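Local coordinates for putative type VI secretion protein (Escherichia coli, PDB 6SJL) that forms the trimeric spike of the type VI secretion system and binds the Tle1 effector, at the interface of chains A and B. Sequence-based numbering; all coordinates share one arbitrary frame. Chains: chain A/B, Putative type VI secretion protein.

Contact 1: the interface of chains A and B. Residues chain A 542-544; chain B 548, 550-552.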
ATOM      1  N   GLU A 542      11.965 -32.847 -21.907  1.00 35.77           N
ATOM      2  CA  GLU A 542      13.198 -33.346 -21.332  1.00 35.77           C
ATOM      3  C   GLU A 542      13.212 -33.049 -19.850  1.00 35.77           C
ATOM      4  O   GLU A 542      12.965 -31.921 -19.437  1.00 35.77           O
ATOM      5  CB  GLU A 542      14.392 -32.697 -21.969  1.00 35.77           C
ATOM      6  CG  GLU A 542      14.434 -32.804 -23.435  1.00 35.77           C
ATOM      7  CD  GLU A 542      15.085 -31.602 -24.034  1.00 35.77           C
ATOM      8  OE1 GLU A 542      16.307 -31.446 -23.870  1.00 35.77           O
ATOM      9  OE2 GLU A 542      14.369 -30.800 -24.662  1.00 35.77           O
ATOM     10  N   GLY A 543      13.531 -34.051 -19.058  1.00 32.63           N
ATOM     11  CA  GLY A 543      13.494 -33.888 -17.631  1.00 32.63           C
ATOM     12  C   GLY A 543      12.474 -34.790 -16.988  1.00 32.63           C
ATOM     13  O   GLY A 543      12.140 -35.838 -17.525  1.00 32.63           O
ATOM     14  N   ALA A 544      11.955 -34.379 -15.848  1.00 29.49           N
ATOM     15  CA  ALA A 544      11.051 -35.190 -15.061  1.00 29.49           C
ATOM     16  C   ALA A 544       9.643 -34.656 -15.205  1.00 29.49           C
ATOM     17  O   ALA A 544       9.430 -33.450 -15.139  1.00 29.49           O
ATOM     18  CB  ALA A 544      11.471 -35.178 -13.598  1.00 29.49           C
TER
ATOM     19  N   THR B 548      16.536 -33.323 -11.848  1.00 32.02           N
ATOM     20  CA  THR B 548      16.980 -33.332 -13.237  1.00 32.02           C
ATOM     21  C   THR B 548      17.772 -32.070 -13.504  1.00 32.02           C
ATOM     22  O   THR B 548      17.740 -31.127 -12.717  1.00 32.02           O
ATOM     23  CB  THR B 548      15.815 -33.456 -14.223  1.00 32.02           C
ATOM     24  OG1 THR B 548      16.327 -33.666 -15.536  1.00 32.02           O
ATOM     25  CG2 THR B 548      15.000 -32.234 -14.241  1.00 32.02           C
ATOM     26  N   ASP B 550      17.294 -30.760 -16.592  1.00 33.34           N
ATOM     27  CA  ASP B 550      16.320 -30.192 -17.506  1.00 33.34           C
ATOM     28  C   ASP B 550      15.109 -29.696 -16.721  1.00 33.34           C
ATOM     29  O   ASP B 550      15.219 -29.334 -15.551  1.00 33.34           O
ATOM     30  CB  ASP B 550      15.978 -31.218 -18.567  1.00 33.34           C
ATOM     31  CG  ASP B 550      17.171 -31.623 -19.352  1.00 33.34           C
ATOM     32  OD1 ASP B 550      18.224 -30.997 -19.167  1.00 33.34           O
ATOM     33  OD2 ASP B 550      17.084 -32.562 -20.152  1.00 33.34           O
ATOM     34  N   TRP B 551      13.967 -29.584 -17.374  1.00 30.58           N
ATOM     35  CA  TRP B 551      12.765 -29.120 -16.712  1.00 30.58           C
ATOM     36  C   TRP B 551      12.113 -30.201 -15.876  1.00 30.58           C
ATOM     37  O   TRP B 551      12.192 -31.386 -16.176  1.00 30.58           O
ATOM     38  CB  TRP B 551      11.759 -28.636 -17.734  1.00 30.58           C
ATOM     39  CG  TRP B 551      12.266 -27.580 -18.561  1.00 30.58           C
ATOM     40  CD1 TRP B 551      12.167 -26.264 -18.333  1.00 30.58           C
ATOM     41  CD2 TRP B 551      12.972 -27.729 -19.779  1.00 30.58           C
ATOM     42  NE1 TRP B 551      12.760 -25.568 -19.329  1.00 30.58           N
ATOM     43  CE2 TRP B 551      13.272 -26.450 -20.236  1.00 30.58           C
ATOM     44  CE3 TRP B 551      13.382 -28.827 -20.533  1.00 30.58           C
ATOM     45  CZ2 TRP B 551      13.957 -26.229 -21.406  1.00 30.58           C
ATOM     46  CZ3 TRP B 551      14.063 -28.604 -21.680  1.00 30.58           C
ATOM     47  CH2 TRP B 551      14.342 -27.320 -22.113  1.00 30.58           C
ATOM     48  N   ILE B 552      11.423 -29.775 -14.834  1.00 28.10           N
ATOM     49  CA  ILE B 552      10.507 -30.633 -14.109  1.00 28.10           C
ATOM     50  C   ILE B 552       9.110 -30.095 -14.325  1.00 28.10           C
ATOM     51  O   ILE B 552       8.876 -28.895 -14.184  1.00 28.10           O
ATOM     52  CB  ILE B 552      10.849 -30.724 -12.615  1.00 28.10           C
ATOM     53  CG1 ILE B 552      12.052 -31.629 -12.418  1.00 28.10           C
ATOM     54  CG2 ILE B 552       9.697 -31.276 -11.861  1.00 28.10           C
ATOM     55  CD1 ILE B 552      12.336 -31.940 -11.041  1.00 28.10           C
TER

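Contact 2: the interface of chains A and B. Residues chain A 723-727, 738, 740; chain B 731-732.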
ATOM      1  N   ALA A 723     -13.089  24.391  11.392  1.00 34.22           N
ATOM      2  CA  ALA A 723     -12.791  23.807  12.683  1.00 34.22           C
ATOM      3  C   ALA A 723     -14.056  23.767  13.514  1.00 34.22           C
ATOM      4  O   ALA A 723     -15.062  24.383  13.177  1.00 34.22           O
ATOM      5  CB  ALA A 723     -11.719  24.591  13.414  1.00 34.22           C
ATOM      6  N   ASN A 724     -14.009  23.016  14.601  1.00 37.50           N
ATOM      7  CA  ASN A 724     -15.164  23.013  15.479  1.00 37.50           C
ATOM      8  C   ASN A 724     -15.003  23.994  16.625  1.00 37.50           C
ATOM      9  O   ASN A 724     -15.900  24.799  16.878  1.00 37.50           O
ATOM     10  CB  ASN A 724     -15.417  21.621  16.030  1.00 37.50           C
ATOM     11  CG  ASN A 724     -16.684  21.542  16.819  1.00 37.50           C
ATOM     12  OD1 ASN A 724     -17.766  21.644  16.268  1.00 37.50           O
ATOM     13  ND2 ASN A 724     -16.562  21.324  18.111  1.00 37.50           N
ATOM     14  N   GLN A 725     -13.875  23.955  17.322  1.00 38.63           N
ATOM     15  CA  GLN A 725     -13.722  24.818  18.473  1.00 38.63           C
ATOM     16  C   GLN A 725     -12.727  25.944  18.285  1.00 38.63           C
ATOM     17  O   GLN A 725     -12.840  26.957  18.972  1.00 38.63           O
ATOM     18  CB  GLN A 725     -13.336  24.007  19.709  1.00 38.63           C
ATOM     19  CG  GLN A 725     -12.168  23.125  19.566  1.00 38.63           C
ATOM     20  CD  GLN A 725     -12.224  21.996  20.552  1.00 38.63           C
ATOM     21  OE1 GLN A 725     -13.300  21.566  20.943  1.00 38.63           O
ATOM     22  NE2 GLN A 725     -11.068  21.509  20.968  1.00 38.63           N
ATOM     23  N   GLU A 726     -11.789  25.827  17.359  1.00 37.30           N
ATOM     24  CA  GLU A 726     -10.776  26.856  17.197  1.00 37.30           C
ATOM     25  C   GLU A 726     -10.069  26.632  15.877  1.00 37.30           C
ATOM     26  O   GLU A 726      -9.739  25.498  15.550  1.00 37.30           O
ATOM     27  CB  GLU A 726      -9.804  26.793  18.358  1.00 37.30           C
ATOM     28  CG  GLU A 726      -8.822  27.892  18.462  1.00 37.30           C
ATOM     29  CD  GLU A 726      -8.182  27.903  19.827  1.00 37.30           C
ATOM     30  OE1 GLU A 726      -8.563  27.055  20.652  1.00 37.30           O
ATOM     31  OE2 GLU A 726      -7.305  28.748  20.087  1.00 37.30           O
ATOM     32  N   LEU A 727      -9.861  27.695  15.113  1.00 32.97           N
ATOM     33  CA  LEU A 727      -9.078  27.645  13.886  1.00 32.97           C
ATOM     34  C   LEU A 727      -7.974  28.678  14.006  1.00 32.97           C
ATOM     35  O   LEU A 727      -8.244  29.875  14.018  1.00 32.97           O
ATOM     36  CB  LEU A 727      -9.951  27.918  12.669  1.00 32.97           C
ATOM     37  CG  LEU A 727      -9.440  27.575  11.276  1.00 32.97           C
ATOM     38  CD1 LEU A 727     -10.588  27.242  10.408  1.00 32.97           C
ATOM     39  CD2 LEU A 727      -8.694  28.706  10.663  1.00 32.97           C
ATOM     40  N   LEU A 738      -9.828  31.942  14.878  1.00 34.75           N
ATOM     41  CA  LEU A 738     -11.279  31.923  14.796  1.00 34.75           C
ATOM     42  C   LEU A 738     -11.773  31.008  15.900  1.00 34.75           C
ATOM     43  O   LEU A 738     -11.629  29.792  15.813  1.00 34.75           O
ATOM     44  CB  LEU A 738     -11.746  31.424  13.439  1.00 34.75           C
ATOM     45  CG  LEU A 738     -11.835  32.416  12.302  1.00 34.75           C
ATOM     46  CD1 LEU A 738     -10.481  32.882  11.933  1.00 34.75           C
ATOM     47  CD2 LEU A 738     -12.445  31.724  11.167  1.00 34.75           C
ATOM     48  N   GLY A 740     -14.513  30.790  19.612  1.00 40.20           N
ATOM     49  CA  GLY A 740     -15.751  31.356  20.103  1.00 40.20           C
ATOM     50  C   GLY A 740     -16.552  31.755  18.895  1.00 40.20           C
ATOM     51  O   GLY A 740     -16.652  31.008  17.921  1.00 40.20           O
TER
ATOM     52  N   CYS B 731     -15.079  28.813  11.723  1.00 36.34           N
ATOM     53  CA  CYS B 731     -15.100  28.165  13.030  1.00 36.34           C
ATOM     54  C   CYS B 731     -16.059  28.900  13.941  1.00 36.34           C
ATOM     55  O   CYS B 731     -15.790  30.038  14.326  1.00 36.34           O
ATOM     56  CB  CYS B 731     -13.724  28.124  13.649  1.00 36.34           C
ATOM     57  SG  CYS B 731     -13.717  27.424  15.272  1.00 36.34           S
ATOM     58  N   GLY B 732     -17.148  28.248  14.315  1.00 39.06           N
ATOM     59  CA  GLY B 732     -18.046  28.782  15.315  1.00 39.06           C
ATOM     60  C   GLY B 732     -18.755  30.055  14.922  1.00 39.06           C
ATOM     61  O   GLY B 732     -18.862  30.980  15.726  1.00 39.06           O
TER

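Contact 1: the interface of chains A and B
A:Gly543 and A:Ala544 pair in parallel with B:Trp551 and B:Ile552, making this a backbone-to-backbone beta interface that ties two copies of the VgrG spike together. In this family three chains wind into a trimeric needle resembling the phage tail spike, and strand pairing of this sort stitches one chain to the next. The main link is the bond from A:Ala544 N to B:Trp551 O, 3.0 Å long; the donor lies in the carbonyl plane, with 158° at the oxygen. A weaker bond runs the other way across the pair, from B:Trp551 N to A:Glu542 O at 3.3 Å, so B:Trp551 uses both its amide and its carbonyl on chain A.

A:Glu542 O also meets the indole of B:Trp551 at its edge, in the ring plane, 3.3 Å from CE3. The indole is carried there with CG anti to the carbonyl carbon of B:Trp551 (chi1 -58°). The A:Glu542 side chain runs alongside the indole, pointing the same way, and A:Glu542 CD, the carboxylate carbon, lies 3.9 Å from B:Trp551 CZ3 with the two planes nearly upright to each other, 75° apart. A broad ring suits this place, since it meets the backbone oxygen and the outer part of the glutamate together. On another flank B:Asp550 turns OD2 to within 3.3 Å of A:Glu542 CB, and two carboxylates this close might raise each other's pKa a little.

A:Gly543 has a positive phi, a conformation natural to glycine, and its bare CA lets B:Thr548 approach with OG1 at 3.5 Å. Within chain B, B:Asp550 N donates to the hydroxyl oxygen B:Thr548 OG1 (3.2 Å), a bond that holds the turn ahead of strand 551-556. Farther along, the small A:Ala544 CB rests on the CG1 branch of B:Ile552, an apolar contact suited to residues that face each other across paired strands.

Contact 2: the interface of chains A and B
B:Cys731 SG reaches the backbone carbonyl of A:Leu738 at 3.2 Å from O, a weak hydrogen bond in which the thiol is the donor. The sulfur enters a bend of chain A formed by the loop residues A:Ala723, A:Asn724 and A:Gln725 and by the start of strand 726-731. There B:Cys731 SG lies 3.3 Å from A:Glu726 N and 3.6 Å from A:Glu726 CA, so one sulfur meets backbone atoms of two different stretches of chain A. With SG anti to the backbone N (chi1 177°), the thiol projects away from its own amide and into this bend, while CB faces the leucines.

The apolar lining comes from the A:Ala723 methyl and the CB atoms of two leucines. The small methyl of A:Ala723 touches the sulfur, CB to B:Cys731 SG 3.9 Å. A:Leu727 CB and A:Leu738 CB each lie 3.9 Å from B:Cys731 CB, packing against the base of the side chain; A:Leu738 also sends its CD2 branch toward the cysteine amide. Cysteine suits such a position because it is compact, largely apolar and still able to give a weak bond to a carbonyl. Most of the surface hidden in the patch on chain B belongs to it, and the contribution of A:Glu726 comes from its main chain rather than from its carboxylate.

Beside the cysteine lies B:Gly732, and A:Gly740 belongs to the facing turn of chain A. Both have positive phi, which glycine adopts readily at turns.

The site belongs to the DUF2345 part of the spike, a stretch made mainly of short strands, within the beta-helical needle typical of VgrG proteins: B:Cys731 closes strand 726-731 of chain B, and the chain A residues come from the loop after strand 718-722, strands 726-731 and 734-739, and the turn that follows.

Contact 1 and contact 2 are about 73 Å apart, measured between the centres of their C-alpha atoms, and share no residue or strand. Contact 1 uses strands 544-548 and 551-556 and the residues beside them, whereas contact 2 uses strands 726-731 and 734-739 with their flanking loops. They differ in kind too: main-chain pairing in the first, a buried side chain in the second. Chains A and B therefore touch at widely spaced levels of the long spike. With three copies in the assembly, such repeated contacts would be expected to keep the chains in register and the needle stiff.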